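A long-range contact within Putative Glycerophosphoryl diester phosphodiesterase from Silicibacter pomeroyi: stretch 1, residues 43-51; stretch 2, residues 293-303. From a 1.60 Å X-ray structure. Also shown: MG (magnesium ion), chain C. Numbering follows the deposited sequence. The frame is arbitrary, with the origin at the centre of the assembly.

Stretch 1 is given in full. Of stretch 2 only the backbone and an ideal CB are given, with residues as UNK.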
# COMPACT_ATOMS: atom_id res chain seq x y z
N ALA A 43 -4.65 7.12 2.98
CA ALA A 43 -5.55 6.03 3.32
C ALA A 43 -4.93 5.06 4.33
O ALA A 43 -5.63 4.36 5.05
CB ALA A 43 -6.02 5.26 2.06
N ALA A 44 -3.62 5.06 4.43
CA ALA A 44 -2.96 4.23 5.39
C ALA A 44 -2.83 4.96 6.75
O ALA A 44 -2.09 4.51 7.58
CB ALA A 44 -1.59 3.80 4.85
N GLY A 45 -3.47 6.11 6.91
CA GLY A 45 -3.50 6.91 8.16
C GLY A 45 -2.32 7.84 8.42
O GLY A 45 -2.17 8.37 9.55
N VAL A 46 -1.48 8.05 7.43
CA VAL A 46 -0.36 8.90 7.55
C VAL A 46 -0.90 10.33 7.45
O VAL A 46 -1.68 10.65 6.58
CB VAL A 46 0.67 8.57 6.46
CG1 VAL A 46 1.79 9.60 6.40
CG2 VAL A 46 1.25 7.13 6.68
N ARG A 47 -0.42 11.19 8.36
CA ARG A 47 -0.90 12.55 8.47
C ARG A 47 0.09 13.63 7.97
O ARG A 47 -0.19 14.83 8.07
CB ARG A 47 -1.22 12.83 9.93
CG ARG A 47 -2.25 11.89 10.55
CD ARG A 47 -3.63 12.16 10.02
NE ARG A 47 -3.90 13.61 10.01
CZ ARG A 47 -4.19 14.38 8.93
NH1 ARG A 47 -4.40 13.87 7.72
NH2 ARG A 47 -4.33 15.70 9.10
N ALA A 48 1.23 13.22 7.47
CA ALA A 48 2.24 14.12 6.96
C ALA A 48 2.97 13.48 5.80
O ALA A 48 3.26 12.28 5.82
CB ALA A 48 3.19 14.46 8.04
N LEU A 49 3.27 14.28 4.79
CA LEU A 49 3.88 13.82 3.58
C LEU A 49 5.09 14.64 3.28
O LEU A 49 5.08 15.85 3.47
CB LEU A 49 2.92 14.05 2.38
CG LEU A 49 1.53 13.42 2.39
CD1 LEU A 49 0.74 13.82 1.18
CD2 LEU A 49 1.66 11.88 2.48
N GLU A 50 6.12 13.99 2.75
CA GLU A 50 7.23 14.68 2.18
C GLU A 50 7.25 14.43 0.68
O GLU A 50 6.95 13.31 0.21
CB GLU A 50 8.51 14.22 2.81
CG GLU A 50 9.78 14.96 2.39
CD GLU A 50 10.48 14.47 1.13
OE1 GLU A 50 10.07 13.47 0.53
OE2 GLU A 50 11.52 15.08 0.72
N PHE A 51 7.61 15.43 -0.09
CA PHE A 51 7.70 15.29 -1.51
C PHE A 51 8.63 16.40 -2.04
O PHE A 51 8.97 17.32 -1.30
CB PHE A 51 6.32 15.37 -2.13
CG PHE A 51 5.61 16.64 -1.80
CD1 PHE A 51 4.86 16.74 -0.66
CD2 PHE A 51 5.70 17.77 -2.64
CE1 PHE A 51 4.17 17.92 -0.35
CE2 PHE A 51 5.03 18.95 -2.33
CZ PHE A 51 4.24 19.00 -1.18
N UNK A 293 9.79 10.86 12.08
CA UNK A 293 10.53 9.97 11.20
C UNK A 293 9.94 9.96 9.81
O UNK A 293 8.72 9.72 9.64
CB UNK A 293 10.55 8.55 11.77
N UNK A 294 10.77 10.32 8.83
CA UNK A 294 10.45 10.25 7.44
C UNK A 294 10.87 8.86 7.00
O UNK A 294 12.04 8.46 7.15
CB UNK A 294 11.13 11.36 6.63
N UNK A 295 9.92 8.15 6.41
CA UNK A 295 10.08 6.74 6.04
C UNK A 295 9.45 6.37 4.67
O UNK A 295 8.40 6.84 4.29
CB UNK A 295 9.46 5.87 7.13
N UNK A 296 10.11 5.43 3.97
CA UNK A 296 9.55 4.80 2.79
C UNK A 296 8.48 3.73 3.11
O UNK A 296 7.72 3.30 2.21
CB UNK A 296 10.68 4.17 1.98
N UNK A 297 8.41 3.33 4.40
CA UNK A 297 7.54 2.24 4.87
C UNK A 297 6.71 2.71 6.06
O UNK A 297 7.02 2.38 7.20
CB UNK A 297 8.37 1.01 5.25
N UNK A 298 5.67 3.49 5.77
CA UNK A 298 4.88 4.02 6.92
C UNK A 298 4.22 2.93 7.77
O UNK A 298 4.21 3.08 9.00
CB UNK A 298 3.79 4.96 6.41
N UNK A 299 3.69 1.86 7.18
CA UNK A 299 3.07 0.83 8.00
C UNK A 299 4.07 0.19 8.94
O UNK A 299 3.74 -0.08 10.09
CB UNK A 299 2.43 -0.24 7.11
N UNK A 300 5.27 -0.15 8.44
CA UNK A 300 6.34 -0.72 9.25
C UNK A 300 6.64 0.18 10.43
O UNK A 300 6.82 -0.31 11.57
CB UNK A 300 7.60 -0.94 8.41
N UNK A 301 6.73 1.49 10.14
CA UNK A 301 7.03 2.50 11.16
C UNK A 301 5.90 2.60 12.17
O UNK A 301 6.12 2.63 13.40
CB UNK A 301 7.28 3.86 10.51
N UNK A 302 4.67 2.67 11.70
CA UNK A 302 3.51 2.67 12.59
C UNK A 302 3.54 1.48 13.54
O UNK A 302 3.32 1.63 14.75
CB UNK A 302 2.21 2.66 11.78
N UNK A 303 3.78 0.28 13.00
CA UNK A 303 3.78 -0.92 13.84
C UNK A 303 4.86 -0.93 14.93
O UNK A 303 4.62 -1.37 16.06
CB UNK A 303 3.96 -2.15 12.95
MG MG C . 12.99 14.67 -0.74

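Read as a design problem, stretch 1 offers three features to its partner: an apolar methyl at Val46, an unpaired-looking carbonyl at Ala44, and the flank of Glu50, whose carboxylate is already committed to magnesium.

Position 293 is extended, and its ideal CB finds nothing of stretch 1 within 5.5 Å. The contact sets no rule here beyond a preference for residues at home in a strand; the deposited residue is Ile293.

Position 294 is also extended, but its CA-to-CB bond points toward stretch 1, with the ideal CB 5.4 Å from Glu50 CB. What lies ahead is the aliphatic root of Glu50. Its charged end is already engaged: Glu50 OE2 binds MG at 2.1 Å, and Glu50 OE1 accepts a 2.6 Å hydrogen bond from the O of water 1, itself a ligand of the ion. A cationic partner is therefore not called for, and a compact apolar side chain such as valine, isoleucine or leucine would suit. The residue is Val294, in the t rotamer, whose CG1 comes to 4.5 Å from Glu50 CB, a loose packing contact.

Positions 295, 296 and 297 are out of reach of stretch 1, so the contact leaves their choice to the turn from strand into helix. At 295 a small polar group could help to organise that turn, and Thr295 OG1 accepts a 3.0 Å hydrogen bond from the backbone N of position 297. Stretch 1 leaves 296 open to many side chains, polar ones included; Asp296 uses its carboxylate elsewhere in the structure. At 297, right before the helix, Ser, Thr, Asp or Asn would be the usual N-cap choices, but Tyr297 occupies the position.

Position 298 opens the helix with phi -62° and psi -39°, and its CB points toward stretch 1. The ideal CB lies only 3.4 Å from Val46 CG2, so room is tight in that direction. Alanine would fit, as would proline, because phi is right and a first helical turn need not offer its amide to a preceding carbonyl. The residue is Pro298; its CB sits 3.4 Å from Val46 CG2 in a close apolar contact, while its ring turns back to its own backbone.

Position 299 points sideways, leaving the contact indifferent to it; Gly299 is found, with ordinary helical angles. Positions 300 and 301 are out of reach and would take any helix-tolerant side chain: Arg300 bonds elsewhere, and Thr301 N donates to Tyr297 O at 3.1 Å.

Position 302 lies one helical turn after 298 and again points toward stretch 1, but its ideal CB has nothing within 5.5 Å. The gap asks for length, and the carbonyl of Ala44 asks for a donor: glutamine, lysine or arginine could all be considered. Gln302 reaches across with chi1 m and chi2 t, and its NE2 donates to Ala44 O at 3.0 Å with a nearly straight 171° angle. Gln302 NE2 also passes 3.8 Å from Val46 CG2, so one side chain bonds to the loop and packs beside the valine.

Position 303, beyond reach, is equally free within a helix; Arg303 bonds elsewhere.

Stretch 2, residues 293-303: IVTDYPGRTQR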
# COMPACT_ATOMS: atom_id res chain seq x y z
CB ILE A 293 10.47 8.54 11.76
CG1 ILE A 293 11.19 8.47 13.08
CG2 ILE A 293 11.14 7.53 10.81
CD1 ILE A 293 10.96 7.11 13.83
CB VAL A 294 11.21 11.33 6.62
CG1 VAL A 294 10.87 11.25 5.14
CG2 VAL A 294 10.91 12.72 7.18
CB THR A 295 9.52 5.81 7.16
OG1 THR A 295 9.83 4.42 6.86
CG2 THR A 295 7.97 6.04 7.33
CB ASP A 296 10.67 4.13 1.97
CG ASP A 296 11.66 5.15 1.40
OD1 ASP A 296 11.20 6.14 0.86
OD2 ASP A 296 12.88 4.91 1.45
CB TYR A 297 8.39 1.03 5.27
CG TYR A 297 9.14 0.43 4.12
CD1 TYR A 297 8.54 -0.54 3.30
CD2 TYR A 297 10.44 0.84 3.84
CE1 TYR A 297 9.23 -1.09 2.20
CE2 TYR A 297 11.11 0.32 2.73
CZ TYR A 297 10.53 -0.62 1.94
OH TYR A 297 11.20 -1.20 0.85
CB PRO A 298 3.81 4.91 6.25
CG PRO A 298 4.16 5.00 4.84
CD PRO A 298 5.26 4.06 4.49
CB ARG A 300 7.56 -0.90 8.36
CG ARG A 300 8.75 -1.46 9.12
CD ARG A 300 9.98 -1.55 8.21
NE ARG A 300 9.70 -2.47 7.09
CZ ARG A 300 10.51 -2.61 6.03
NH1 ARG A 300 11.61 -1.85 5.88
NH2 ARG A 300 10.22 -3.51 5.10
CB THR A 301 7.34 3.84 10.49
OG1 THR A 301 8.49 3.67 9.64
CG2 THR A 301 7.68 4.89 11.58
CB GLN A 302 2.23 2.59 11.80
CG GLN A 302 1.84 3.84 11.01
CD GLN A 302 0.73 3.63 10.00
OE1 GLN A 302 0.29 2.48 9.70
NE2 GLN A 302 0.27 4.73 9.42
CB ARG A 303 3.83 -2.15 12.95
CG ARG A 303 2.51 -2.39 12.27
CD ARG A 303 1.42 -3.03 13.23
NE ARG A 303 1.94 -4.32 13.66
CZ ARG A 303 1.91 -5.43 12.94
NH1 ARG A 303 1.12 -5.53 11.86
NH2 ARG A 303 2.62 -6.47 13.33
O HOH W 1 11.89 13.01 -1.32
O HOH W 2 14.64 13.93 -1.87
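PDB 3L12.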